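Local structure of putative uncharacterized protein TTHA0988 (Thermus thermophilus, 3OEP) at residues A[256-266]-A[375-384]; A[290-298]-A[330-338]. The protein is of unknown function but is a homologue of KipI and KipA, built from cyclophilin-like domains and once misannotated as an allophanate hydrolase. All coordinates share one frame; numbering follows the deposited sequence.

Contact 1. Residues A[256-266]-A[375-384]. With SO4 (sulfate ion), chain E.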
ATOM      1  N   PRO A 256      11.092   8.612  10.366  1.00 16.41           N
ATOM      2  CA  PRO A 256      11.872   9.522  11.213  1.00 16.88           C
ATOM      3  C   PRO A 256      12.616  10.611  10.427  1.00 15.70           C
ATOM      4  O   PRO A 256      12.716  11.755  10.890  1.00 15.74           O
ATOM      5  CB  PRO A 256      12.859   8.590  11.915  1.00 19.10           C
ATOM      6  CG  PRO A 256      12.161   7.275  11.957  1.00 20.00           C
ATOM      7  CD  PRO A 256      11.346   7.196  10.697  1.00 18.79           C
ATOM      8  N   SER A 257      13.122  10.264   9.249  1.00 15.04           N
ATOM      9  CA  SER A 257      13.789  11.253   8.403  1.00 14.73           C
ATOM     10  C   SER A 257      12.806  12.296   7.893  1.00 14.81           C
ATOM     11  O   SER A 257      13.124  13.492   7.877  1.00 15.75           O
ATOM     12  CB  SER A 257      14.520  10.582   7.243  1.00 15.87           C
ATOM     13  OG  SER A 257      15.594   9.811   7.745  1.00 16.32           O
ATOM     14  N   ALA A 258      11.614  11.855   7.487  1.00 13.21           N
ATOM     15  CA  ALA A 258      10.575  12.782   7.036  1.00 13.29           C
ATOM     16  C   ALA A 258      10.183  13.746   8.153  1.00 14.38           C
ATOM     17  O   ALA A 258      10.069  14.961   7.946  1.00 13.52           O
ATOM     18  CB  ALA A 258       9.343  12.020   6.545  1.00 11.48           C
ATOM     19  N   ARG A 259       9.961  13.198   9.342  1.00 14.97           N
ATOM     20  CA  ARG A 259       9.591  14.013  10.491  1.00 16.62           C
ATOM     21  C   ARG A 259      10.679  15.030  10.839  1.00 17.19           C
ATOM     22  O   ARG A 259      10.365  16.172  11.174  1.00 16.67           O
ATOM     23  CB  ARG A 259       9.259  13.125  11.694  1.00 18.51           C
ATOM     24  CG  ARG A 259       7.945  12.366  11.525  1.00 21.85           C
ATOM     25  CD  ARG A 259       7.416  11.841  12.854  1.00 29.60           C
ATOM     26  NE  ARG A 259       8.130  10.649  13.305  1.00 35.36           N
ATOM     27  CZ  ARG A 259       7.861   9.404  12.911  1.00 39.37           C
ATOM     28  NH1 ARG A 259       6.890   9.157  12.035  1.00 43.52           N
ATOM     29  NH2 ARG A 259       8.577   8.393  13.395  1.00 41.02           N
ATOM     30  N   LEU A 260      11.946  14.618  10.746  1.00 16.23           N
ATOM     31  CA  LEU A 260      13.075  15.509  11.018  1.00 17.20           C
ATOM     32  C   LEU A 260      13.113  16.685  10.039  1.00 14.92           C
ATOM     33  O   LEU A 260      13.293  17.837  10.449  1.00 17.63           O
ATOM     34  CB  LEU A 260      14.405  14.745  10.972  1.00 16.31           C
ATOM     35  CG  LEU A 260      15.673  15.584  11.205  1.00 21.96           C
ATOM     36  CD1 LEU A 260      15.564  16.367  12.498  1.00 27.61           C
ATOM     37  CD2 LEU A 260      16.917  14.713  11.205  1.00 25.80           C
ATOM     38  N   ALA A 261      12.964  16.391   8.750  1.00 14.44           N
ATOM     39  CA  ALA A 261      12.924  17.434   7.724  1.00 14.65           C
ATOM     40  C   ALA A 261      11.838  18.471   8.019  1.00 14.51           C
ATOM     41  O   ALA A 261      12.094  19.671   7.988  1.00 14.70           O
ATOM     42  CB  ALA A 261      12.721  16.819   6.337  1.00 12.94           C
ATOM     43  N   ASN A 262      10.631  18.003   8.328  1.00 14.16           N
ATOM     44  CA  ASN A 262       9.530  18.910   8.657  1.00 14.47           C
ATOM     45  C   ASN A 262       9.788  19.734   9.905  1.00 15.51           C
ATOM     46  O   ASN A 262       9.510  20.931   9.932  1.00 16.31           O
ATOM     47  CB  ASN A 262       8.213  18.143   8.807  1.00 13.17           C
ATOM     48  CG  ASN A 262       7.455  18.035   7.498  1.00 14.59           C
ATOM     49  OD1 ASN A 262       7.508  18.942   6.664  1.00 15.92           O
ATOM     50  ND2 ASN A 262       6.740  16.928   7.310  1.00 14.01           N
ATOM     51  N   ARG A 263      10.322  19.096  10.938  1.00 16.12           N
ATOM     52  CA  ARG A 263      10.586  19.792  12.189  1.00 16.70           C
ATOM     53  C   ARG A 263      11.664  20.870  12.044  1.00 16.89           C
ATOM     54  O   ARG A 263      11.591  21.914  12.701  1.00 16.97           O
ATOM     55  CB  ARG A 263      10.926  18.789  13.288  1.00 20.12           C
ATOM     56  CG  ARG A 263       9.675  18.072  13.792  1.00 25.26           C
ATOM     57  CD  ARG A 263      10.003  16.811  14.556  1.00 30.97           C
ATOM     58  NE  ARG A 263       8.796  16.157  15.065  1.00 34.38           N
ATOM     59  CZ  ARG A 263       8.719  14.877  15.432  1.00 36.35           C
ATOM     60  NH1 ARG A 263       9.776  14.073  15.345  1.00 37.53           N
ATOM     61  NH2 ARG A 263       7.566  14.390  15.881  1.00 38.24           N
ATOM     62  N   LEU A 264      12.632  20.644  11.158  1.00 16.88           N
ATOM     63  CA  LEU A 264      13.686  21.631  10.909  1.00 16.72           C
ATOM     64  C   LEU A 264      13.159  22.950  10.342  1.00 17.89           C
ATOM     65  O   LEU A 264      13.761  23.992  10.570  1.00 17.42           O
ATOM     66  CB  LEU A 264      14.753  21.062   9.973  1.00 17.53           C
ATOM     67  CG  LEU A 264      15.688  20.043  10.616  1.00 17.66           C
ATOM     68  CD1 LEU A 264      16.399  19.222   9.537  1.00 21.63           C
ATOM     69  CD2 LEU A 264      16.690  20.757  11.537  1.00 21.12           C
ATOM     70  N   VAL A 265      12.046  22.898   9.617  1.00 16.21           N
ATOM     71  CA  VAL A 265      11.435  24.107   9.060  1.00 17.27           C
ATOM     72  C   VAL A 265      10.149  24.517   9.789  1.00 18.65           C
ATOM     73  O   VAL A 265       9.341  25.285   9.258  1.00 19.11           O
ATOM     74  CB  VAL A 265      11.177  23.962   7.555  1.00 16.68           C
ATOM     75  CG1 VAL A 265      12.497  23.772   6.820  1.00 18.73           C
ATOM     76  CG2 VAL A 265      10.201  22.804   7.258  1.00 13.52           C
ATOM     77  N   GLY A 266       9.964  24.007  11.000  1.00 18.28           N
ATOM     78  CA  GLY A 266       8.844  24.406  11.849  1.00 18.78           C
ATOM     79  C   GLY A 266       7.483  23.836  11.488  1.00 19.62           C
ATOM     80  O   GLY A 266       6.463  24.333  11.973  1.00 21.79           O
ATOM     81  N   VAL A 375      10.312  30.754   8.893  1.00 18.63           N
ATOM     82  CA  VAL A 375      11.250  30.420   9.959  1.00 20.13           C
ATOM     83  C   VAL A 375      12.663  30.721   9.478  1.00 19.82           C
ATOM     84  O   VAL A 375      12.911  30.764   8.269  1.00 18.07           O
ATOM     85  CB  VAL A 375      11.153  28.936  10.357  1.00 22.22           C
ATOM     86  CG1 VAL A 375       9.757  28.619  10.882  1.00 25.62           C
ATOM     87  CG2 VAL A 375      11.513  28.034   9.184  1.00 20.60           C
ATOM     88  N   ARG A 376      13.580  30.922  10.419  1.00 18.97           N
ATOM     89  CA  ARG A 376      14.984  31.157  10.086  1.00 19.26           C
ATOM     90  C   ARG A 376      15.629  29.898   9.515  1.00 19.90           C
ATOM     91  O   ARG A 376      15.379  28.801  10.012  1.00 19.96           O
ATOM     92  CB  ARG A 376      15.780  31.558  11.326  1.00 20.36           C
ATOM     93  CG  ARG A 376      15.413  32.890  11.914  1.00 21.09           C
ATOM     94  CD  ARG A 376      16.089  33.062  13.251  1.00 18.42           C
ATOM     95  NE  ARG A 376      15.844  34.380  13.832  1.00 22.39           N
ATOM     96  CZ  ARG A 376      14.713  34.746  14.431  1.00 23.26           C
ATOM     97  NH1 ARG A 376      13.689  33.902  14.531  1.00 25.34           N
ATOM     98  NH2 ARG A 376      14.601  35.972  14.917  1.00 21.80           N
ATOM     99  N   PRO A 377      16.496  30.059   8.503  1.00 19.76           N
ATOM    100  CA  PRO A 377      17.285  28.936   8.005  1.00 19.40           C
ATOM    101  C   PRO A 377      18.449  28.610   8.937  1.00 22.17           C
ATOM    102  O   PRO A 377      18.708  29.347   9.894  1.00 24.64           O
ATOM    103  CB  PRO A 377      17.814  29.457   6.668  1.00 19.97           C
ATOM    104  CG  PRO A 377      17.992  30.910   6.898  1.00 22.13           C
ATOM    105  CD  PRO A 377      16.862  31.317   7.825  1.00 19.04           C
ATOM    106  N   GLY A 378      19.137  27.509   8.656  1.00 22.41           N
ATOM    107  CA  GLY A 378      20.359  27.154   9.364  1.00 23.40           C
ATOM    108  C   GLY A 378      20.183  26.322  10.617  1.00 24.87           C
ATOM    109  O   GLY A 378      21.111  26.229  11.422  1.00 26.95           O
ATOM    110  N   ARG A 379      19.006  25.725  10.806  1.00 24.61           N
ATOM    111  CA  ARG A 379      18.813  24.769  11.894  1.00 25.43           C
ATOM    112  C   ARG A 379      19.475  23.459  11.503  1.00 24.86           C
ATOM    113  O   ARG A 379      19.579  23.141  10.322  1.00 23.41           O
ATOM    114  CB  ARG A 379      17.337  24.499  12.169  1.00 27.68           C
ATOM    115  CG  ARG A 379      16.559  25.652  12.773  1.00 34.96           C
ATOM    116  CD  ARG A 379      15.542  25.148  13.803  1.00 43.02           C
ATOM    117  NE  ARG A 379      14.336  25.978  13.843  1.00 49.82           N
ATOM    118  CZ  ARG A 379      13.095  25.567  13.564  1.00 52.33           C
ATOM    119  NH1 ARG A 379      12.837  24.306  13.227  1.00 55.76           N
ATOM    120  NH2 ARG A 379      12.089  26.431  13.637  1.00 54.40           N
ATOM    121  N   ALA A 380      19.923  22.701  12.498  1.00 25.44           N
ATOM    122  CA  ALA A 380      20.471  21.373  12.247  1.00 25.91           C
ATOM    123  C   ALA A 380      20.199  20.464  13.433  1.00 27.57           C
ATOM    124  O   ALA A 380      20.245  20.902  14.582  1.00 27.74           O
ATOM    125  CB  ALA A 380      21.965  21.448  11.959  1.00 26.73           C
ATOM    126  N   PHE A 381      19.908  19.200  13.136  1.00 26.94           N
ATOM    127  CA  PHE A 381      19.708  18.173  14.159  1.00 27.92           C
ATOM    128  C   PHE A 381      20.472  16.929  13.711  1.00 26.44           C
ATOM    129  O   PHE A 381      20.497  16.621  12.520  1.00 22.86           O
ATOM    130  CB  PHE A 381      18.218  17.868  14.321  1.00 29.28           C
ATOM    131  CG  PHE A 381      17.896  17.014  15.516  1.00 35.56           C
ATOM    132  CD1 PHE A 381      17.679  17.591  16.764  1.00 42.02           C
ATOM    133  CD2 PHE A 381      17.813  15.631  15.398  1.00 40.86           C
ATOM    134  CE1 PHE A 381      17.384  16.802  17.875  1.00 45.13           C
ATOM    135  CE2 PHE A 381      17.520  14.835  16.499  1.00 41.06           C
ATOM    136  CZ  PHE A 381      17.304  15.423  17.740  1.00 43.99           C
ATOM    137  N   PRO A 382      21.101  16.207  14.655  1.00 26.61           N
ATOM    138  CA  PRO A 382      21.886  15.053  14.235  1.00 26.81           C
ATOM    139  C   PRO A 382      21.004  13.919  13.724  1.00 25.89           C
ATOM    140  O   PRO A 382      19.954  13.642  14.303  1.00 27.43           O
ATOM    141  CB  PRO A 382      22.605  14.634  15.523  1.00 27.98           C
ATOM    142  CG  PRO A 382      21.679  15.080  16.609  1.00 30.37           C
ATOM    143  CD  PRO A 382      21.159  16.398  16.118  1.00 30.22           C
ATOM    144  N   GLN A 383      21.414  13.285  12.636  1.00 25.24           N
ATOM    145  CA  GLN A 383      20.735  12.085  12.174  1.00 24.72           C
ATOM    146  C   GLN A 383      21.409  10.875  12.777  1.00 28.02           C
ATOM    147  O   GLN A 383      22.633  10.843  12.911  1.00 30.92           O
ATOM    148  CB  GLN A 383      20.797  11.966  10.658  1.00 24.10           C
ATOM    149  CG  GLN A 383      20.205  13.128   9.929  1.00 23.66           C
ATOM    150  CD  GLN A 383      19.787  12.752   8.524  1.00 23.21           C
ATOM    151  OE1 GLN A 383      18.683  13.073   8.094  1.00 23.76           O
ATOM    152  NE2 GLN A 383      20.660  12.045   7.812  1.00 20.71           N
ATOM    153  N   ARG A 384      20.612   9.871  13.119  1.00 31.23           N
ATOM    154  CA  ARG A 384      21.154   8.575  13.497  1.00 33.20           C
ATOM    155  C   ARG A 384      21.984   8.034  12.328  1.00 32.65           C
ATOM    156  O   ARG A 384      21.623   8.235  11.163  1.00 29.09           O
ATOM    157  CB  ARG A 384      20.024   7.603  13.863  1.00 33.97           C
ATOM    158  CG  ARG A 384      19.080   7.265  12.723  1.00 37.02           C
ATOM    159  CD  ARG A 384      17.852   6.477  13.187  1.00 41.88           C
ATOM    160  NE  ARG A 384      16.914   7.276  13.974  1.00 46.44           N
ATOM    161  CZ  ARG A 384      15.652   6.929  14.240  1.00 46.87           C
ATOM    162  NH1 ARG A 384      15.144   5.791  13.779  1.00 46.94           N
ATOM    163  NH2 ARG A 384      14.885   7.736  14.968  1.00 46.01           N
TER
HETATM  164  S   SO4 E 600       5.046  17.348  15.710  1.00 61.97           S
HETATM  165  O1  SO4 E 600       6.283  17.977  15.249  1.00 62.31           O
HETATM  166  O2  SO4 E 600       5.276  15.918  15.915  1.00 60.20           O
HETATM  167  O3  SO4 E 600       3.986  17.537  14.721  1.00 56.54           O
HETATM  168  O4  SO4 E 600       4.643  17.960  16.974  1.00 63.45           O
HETATM  169  O   HOH W   1      16.987  11.558   9.524  1.00 28.02           O
HETATM  170  O   HOH W   2      14.876  26.183   9.437  1.00 17.17           O

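Contact 2. Residues A[290-298]-A[330-338]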
ATOM      1  N   VAL A 290      12.716  28.664   2.782  1.00 14.20           N
ATOM      2  CA  VAL A 290      13.538  27.946   3.728  1.00 13.31           C
ATOM      3  C   VAL A 290      13.114  26.492   3.627  1.00 12.80           C
ATOM      4  O   VAL A 290      11.930  26.160   3.752  1.00 14.66           O
ATOM      5  CB  VAL A 290      13.417  28.490   5.147  1.00 14.44           C
ATOM      6  CG1 VAL A 290      14.166  27.594   6.135  1.00 16.06           C
ATOM      7  CG2 VAL A 290      13.975  29.904   5.193  1.00 16.83           C
ATOM      8  N   ALA A 291      14.086  25.642   3.325  1.00 13.73           N
ATOM      9  CA  ALA A 291      13.846  24.230   3.104  1.00 12.82           C
ATOM     10  C   ALA A 291      14.790  23.412   3.971  1.00 13.57           C
ATOM     11  O   ALA A 291      15.773  23.934   4.497  1.00 14.31           O
ATOM     12  CB  ALA A 291      14.046  23.892   1.612  1.00 11.87           C
ATOM     13  N   ALA A 292      14.487  22.130   4.140  1.00 12.87           N
ATOM     14  CA  ALA A 292      15.370  21.239   4.879  1.00 13.80           C
ATOM     15  C   ALA A 292      15.467  19.901   4.175  1.00 13.37           C
ATOM     16  O   ALA A 292      14.479  19.401   3.636  1.00 13.26           O
ATOM     17  CB  ALA A 292      14.880  21.040   6.302  1.00 15.37           C
ATOM     18  N   PHE A 293      16.674  19.345   4.196  1.00 13.08           N
ATOM     19  CA  PHE A 293      16.985  18.074   3.587  1.00 13.62           C
ATOM     20  C   PHE A 293      17.333  17.087   4.696  1.00 14.00           C
ATOM     21  O   PHE A 293      18.106  17.405   5.600  1.00 13.75           O
ATOM     22  CB  PHE A 293      18.151  18.247   2.609  1.00 14.23           C
ATOM     23  CG  PHE A 293      18.709  16.955   2.098  1.00 17.03           C
ATOM     24  CD1 PHE A 293      20.074  16.698   2.173  1.00 23.66           C
ATOM     25  CD2 PHE A 293      17.876  15.986   1.557  1.00 18.37           C
ATOM     26  CE1 PHE A 293      20.596  15.502   1.709  1.00 23.87           C
ATOM     27  CE2 PHE A 293      18.393  14.785   1.091  1.00 23.92           C
ATOM     28  CZ  PHE A 293      19.755  14.544   1.173  1.00 23.28           C
ATOM     29  N   ALA A 294      16.712  15.910   4.660  1.00 14.17           N
ATOM     30  CA  ALA A 294      16.988  14.861   5.637  1.00 14.98           C
ATOM     31  C   ALA A 294      16.898  13.504   4.952  1.00 14.39           C
ATOM     32  O   ALA A 294      16.452  13.407   3.808  1.00 15.47           O
ATOM     33  CB  ALA A 294      16.023  14.941   6.819  1.00 14.99           C
ATOM     34  N   GLY A 295      17.324  12.464   5.658  1.00 15.08           N
ATOM     35  CA  GLY A 295      17.410  11.131   5.076  1.00 15.50           C
ATOM     36  C   GLY A 295      18.824  10.809   4.648  1.00 15.79           C
ATOM     37  O   GLY A 295      19.790  11.368   5.179  1.00 16.89           O
ATOM     38  N   TYR A 296      18.949   9.895   3.690  1.00 17.24           N
ATOM     39  CA  TYR A 296      20.239   9.323   3.335  1.00 16.94           C
ATOM     40  C   TYR A 296      20.353   9.117   1.835  1.00 18.80           C
ATOM     41  O   TYR A 296      19.377   9.247   1.108  1.00 21.28           O
ATOM     42  CB  TYR A 296      20.437   7.982   4.055  1.00 17.88           C
ATOM     43  CG  TYR A 296      20.228   8.075   5.548  1.00 16.70           C
ATOM     44  CD1 TYR A 296      21.287   8.345   6.405  1.00 19.73           C
ATOM     45  CD2 TYR A 296      18.962   7.906   6.105  1.00 16.77           C
ATOM     46  CE1 TYR A 296      21.090   8.449   7.773  1.00 17.83           C
ATOM     47  CE2 TYR A 296      18.757   8.008   7.464  1.00 16.92           C
ATOM     48  CZ  TYR A 296      19.822   8.276   8.295  1.00 19.22           C
ATOM     49  OH  TYR A 296      19.608   8.376   9.647  1.00 18.51           O
ATOM     50  N   GLY A 297      21.567   8.819   1.378  1.00 19.64           N
ATOM     51  CA  GLY A 297      21.793   8.483  -0.019  1.00 20.80           C
ATOM     52  C   GLY A 297      22.190   9.636  -0.918  1.00 20.12           C
ATOM     53  O   GLY A 297      22.515   9.416  -2.084  1.00 18.63           O
ATOM     54  N   PHE A 298      22.174  10.861  -0.389  1.00 17.73           N
ATOM     55  CA  PHE A 298      22.503  12.056  -1.175  1.00 17.32           C
ATOM     56  C   PHE A 298      23.109  13.156  -0.318  1.00 17.44           C
ATOM     57  O   PHE A 298      22.969  13.158   0.900  1.00 17.82           O
ATOM     58  CB  PHE A 298      21.256  12.679  -1.808  1.00 16.84           C
ATOM     59  CG  PHE A 298      20.391  11.720  -2.559  1.00 16.88           C
ATOM     60  CD1 PHE A 298      20.535  11.566  -3.929  1.00 18.09           C
ATOM     61  CD2 PHE A 298      19.395  11.007  -1.904  1.00 17.90           C
ATOM     62  CE1 PHE A 298      19.721  10.694  -4.634  1.00 20.96           C
ATOM     63  CE2 PHE A 298      18.576  10.132  -2.600  1.00 19.89           C
ATOM     64  CZ  PHE A 298      18.736   9.977  -3.969  1.00 22.91           C
ATOM     65  N   VAL A 330      19.359   5.401   0.205  1.00 18.79           N
ATOM     66  CA  VAL A 330      18.778   5.656  -1.092  1.00 18.74           C
ATOM     67  C   VAL A 330      17.652   6.667  -1.073  1.00 15.67           C
ATOM     68  O   VAL A 330      17.233   7.089  -2.134  1.00 17.57           O
ATOM     69  CB  VAL A 330      18.215   4.369  -1.726  1.00 20.96           C
ATOM     70  CG1 VAL A 330      19.328   3.379  -1.989  1.00 27.45           C
ATOM     71  CG2 VAL A 330      17.130   3.761  -0.846  1.00 22.24           C
ATOM     72  N   ARG A 331      17.179   7.066   0.110  1.00 14.67           N
ATOM     73  CA  ARG A 331      15.920   7.805   0.212  1.00 13.41           C
ATOM     74  C   ARG A 331      16.080   9.113   0.974  1.00 13.49           C
ATOM     75  O   ARG A 331      16.470   9.129   2.138  1.00 13.45           O
ATOM     76  CB  ARG A 331      14.867   6.927   0.876  1.00 15.19           C
ATOM     77  CG  ARG A 331      13.435   7.411   0.744  1.00 16.51           C
ATOM     78  CD  ARG A 331      12.458   6.295   1.142  1.00 18.72           C
ATOM     79  NE  ARG A 331      12.750   5.070   0.394  1.00 18.52           N
ATOM     80  CZ  ARG A 331      12.231   4.729  -0.784  1.00 13.45           C
ATOM     81  NH1 ARG A 331      11.298   5.464  -1.370  1.00 19.00           N
ATOM     82  NH2 ARG A 331      12.628   3.603  -1.361  1.00 16.71           N
ATOM     83  N   GLY A 332      15.763  10.207   0.294  1.00 13.96           N
ATOM     84  CA  GLY A 332      15.873  11.545   0.861  1.00 13.96           C
ATOM     85  C   GLY A 332      14.524  12.228   0.972  1.00 12.48           C
ATOM     86  O   GLY A 332      13.549  11.824   0.314  1.00 11.60           O
ATOM     87  N   TYR A 333      14.482  13.262   1.813  1.00 12.14           N
ATOM     88  CA  TYR A 333      13.293  14.071   2.061  1.00 11.63           C
ATOM     89  C   TYR A 333      13.613  15.552   1.963  1.00 12.28           C
ATOM     90  O   TYR A 333      14.631  16.011   2.480  1.00 13.17           O
ATOM     91  CB  TYR A 333      12.712  13.771   3.451  1.00 12.11           C
ATOM     92  CG  TYR A 333      12.232  12.359   3.513  1.00 13.34           C
ATOM     93  CD1 TYR A 333      13.090  11.335   3.887  1.00 13.84           C
ATOM     94  CD2 TYR A 333      10.943  12.033   3.095  1.00 14.35           C
ATOM     95  CE1 TYR A 333      12.663  10.016   3.883  1.00 13.49           C
ATOM     96  CE2 TYR A 333      10.510  10.720   3.087  1.00 14.88           C
ATOM     97  CZ  TYR A 333      11.366   9.719   3.481  1.00 16.36           C
ATOM     98  OH  TYR A 333      10.930   8.414   3.460  1.00 15.89           O
ATOM     99  N   LEU A 334      12.738  16.292   1.294  1.00 12.58           N
ATOM    100  CA  LEU A 334      12.857  17.740   1.224  1.00 12.46           C
ATOM    101  C   LEU A 334      11.571  18.350   1.752  1.00 12.40           C
ATOM    102  O   LEU A 334      10.502  18.127   1.188  1.00 11.83           O
ATOM    103  CB  LEU A 334      13.106  18.189  -0.210  1.00 11.85           C
ATOM    104  CG  LEU A 334      13.350  19.684  -0.417  1.00 14.95           C
ATOM    105  CD1 LEU A 334      14.691  20.089   0.174  1.00 14.09           C
ATOM    106  CD2 LEU A 334      13.273  20.019  -1.905  1.00 16.79           C
ATOM    107  N   ALA A 335      11.687  19.109   2.839  1.00 11.53           N
ATOM    108  CA  ALA A 335      10.569  19.844   3.423  1.00 10.61           C
ATOM    109  C   ALA A 335      10.739  21.329   3.139  1.00 11.74           C
ATOM    110  O   ALA A 335      11.858  21.808   2.953  1.00 13.33           O
ATOM    111  CB  ALA A 335      10.504  19.600   4.918  1.00 10.29           C
ATOM    112  N   VAL A 336       9.623  22.048   3.092  1.00 13.75           N
ATOM    113  CA  VAL A 336       9.647  23.500   2.955  1.00 13.43           C
ATOM    114  C   VAL A 336       8.808  24.121   4.056  1.00 13.60           C
ATOM    115  O   VAL A 336       7.768  23.582   4.437  1.00 14.35           O
ATOM    116  CB  VAL A 336       9.145  23.964   1.567  1.00 15.79           C
ATOM    117  CG1 VAL A 336      10.062  23.415   0.468  1.00 17.45           C
ATOM    118  CG2 VAL A 336       7.706  23.537   1.340  1.00 16.12           C
ATOM    119  N   ALA A 337       9.272  25.256   4.572  1.00 14.50           N
ATOM    120  CA  ALA A 337       8.574  25.953   5.642  1.00 14.46           C
ATOM    121  C   ALA A 337       7.152  26.264   5.188  1.00 15.48           C
ATOM    122  O   ALA A 337       6.957  26.908   4.147  1.00 15.94           O
ATOM    123  CB  ALA A 337       9.308  27.231   6.005  1.00 14.69           C
ATOM    124  N   GLY A 338       6.175  25.797   5.961  1.00 14.84           N
ATOM    125  CA  GLY A 338       4.766  25.942   5.620  1.00 16.05           C
ATOM    126  C   GLY A 338       4.135  24.681   5.049  1.00 16.99           C
ATOM    127  O   GLY A 338       2.911  24.535   5.086  1.00 18.16           O
TER

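Contact 1. Residues A[256-266]-A[375-384]
Leu260 faces the loop 375-384 and divides its two methyls between Phe381 and Gln383. With CG anti to the backbone N (chi1 178°), CD1 reaches Phe381 CB at 3.6 Å, obliquely to the ring, while CD2 lies 3.9 Å from Gln383 CG. Were this residue an alanine, Phe381 CB and Gln383 CG would probably lose the methyls packed on them, opening a gap between helix and loop. One helical turn on, Leu264 and Arg379 lie alongside each other, running opposite ways, with Leu264 CD2 3.8 Å from Arg379 CB. Bent at chi2 and chi3, the Arg379 chain turns its guanidinium to the C-terminal turn of the helix: NH1 makes a weak bond to Arg263 O (2.7 Å, 116° at the hydrogen), with Leu264 O over one face, and its charge probably suits these terminal carbonyls. Water 2 joins Leu264 O to Arg376 O. At the other end, Pro256 lays CB on a face of the Arg384 guanidinium, which also makes a cation-pi contact with Trp478. Arg263 instead stretches away to a sulfate, probably from the crystallisation liquor, which it grips edge-on through NE and NH2 with nearly straight bonds. Gly266, with positive phi, is the C-prime residue where helix 255-264 ends: Asn267 N bonds to Asn262 O and Gly266 N to Arg263 O, the paired bonds of a Schellman motif.

Contact 2. Residues A[290-298]-A[330-338]
The carbonyl oxygen of Arg331 is gripped by two donors: Tyr296 N, 3.0 Å from Arg331 O, and the side-chain amide of Gln482. The Tyr296 N-H points almost straight at the oxygen (175°) yet arrives from above the carbonyl plane. Glycine suits position 295 because its backbone angles would press any beta carbon against the carbonyl of the residue before, and such a carbon would also clash with Arg331 O. Further into the strands the bonding becomes regular. Tyr333 N gives a 2.8 Å bond to Ala294 O, and Ala294 N returns one to Tyr333 O; Ala292 and Ala335 form the next hydrogen-bonded pair. Strands 289-295 and 331-336 are thus antiparallel neighbours in a five-stranded sheet of the carboxyltransferase A-and-B family region, which belongs to the cyclophilin-like clan. Side chains alternate between its faces. Ala292, Ala294 and Ala335 share one with Tyr333; their short methyls let helix 255-264 lie close, and the tyrosine hydroxyl bonds to Glu275 and Asp254 N. The other face carries Ala291, Phe293, Leu334 and Val336. There Leu334, its CG anti to the backbone N (chi1 -176°), swings CD1 back over the neighbouring strand, 3.5 Å from Ala292 O and 4.1 Å from Ala291 CB. Val336 CG1 meets the same alanine methyl, which is small enough to admit both branches. Phe293 turns a ring edge to Tyr333 O, CD2 approaching that oxygen at 3.4 Å. Its CE2 passes Gly332 CA, where a side chain would be tight against the ring. Phe298 brings CE2 obliquely to within 3.4 Å of Val330 O, and its ring meets Phe276 edge-to-face.

The two contacts lie side by side, their centres about 8 Å apart, within one carboxyltransferase A-and-B family region. Along the chain the order is 256-266, 290-298, 330-338, 375-384, so both strands of contact 2 come between the helix and the loop of contact 1. Helix 255-264 covers one face of the five-stranded sheet, and 375-384 runs past its edge strand 311-315, bonding to Ser312. Direct ties join the contacts: Tyr296 OH lies 2.5 Å from Arg384 O, and Gln383 NE2 probably bonds to Gly295 O, while Ser257 O packs on Ala294 CB. Helix, sheet and late loop therefore form one continuous unit of the fold.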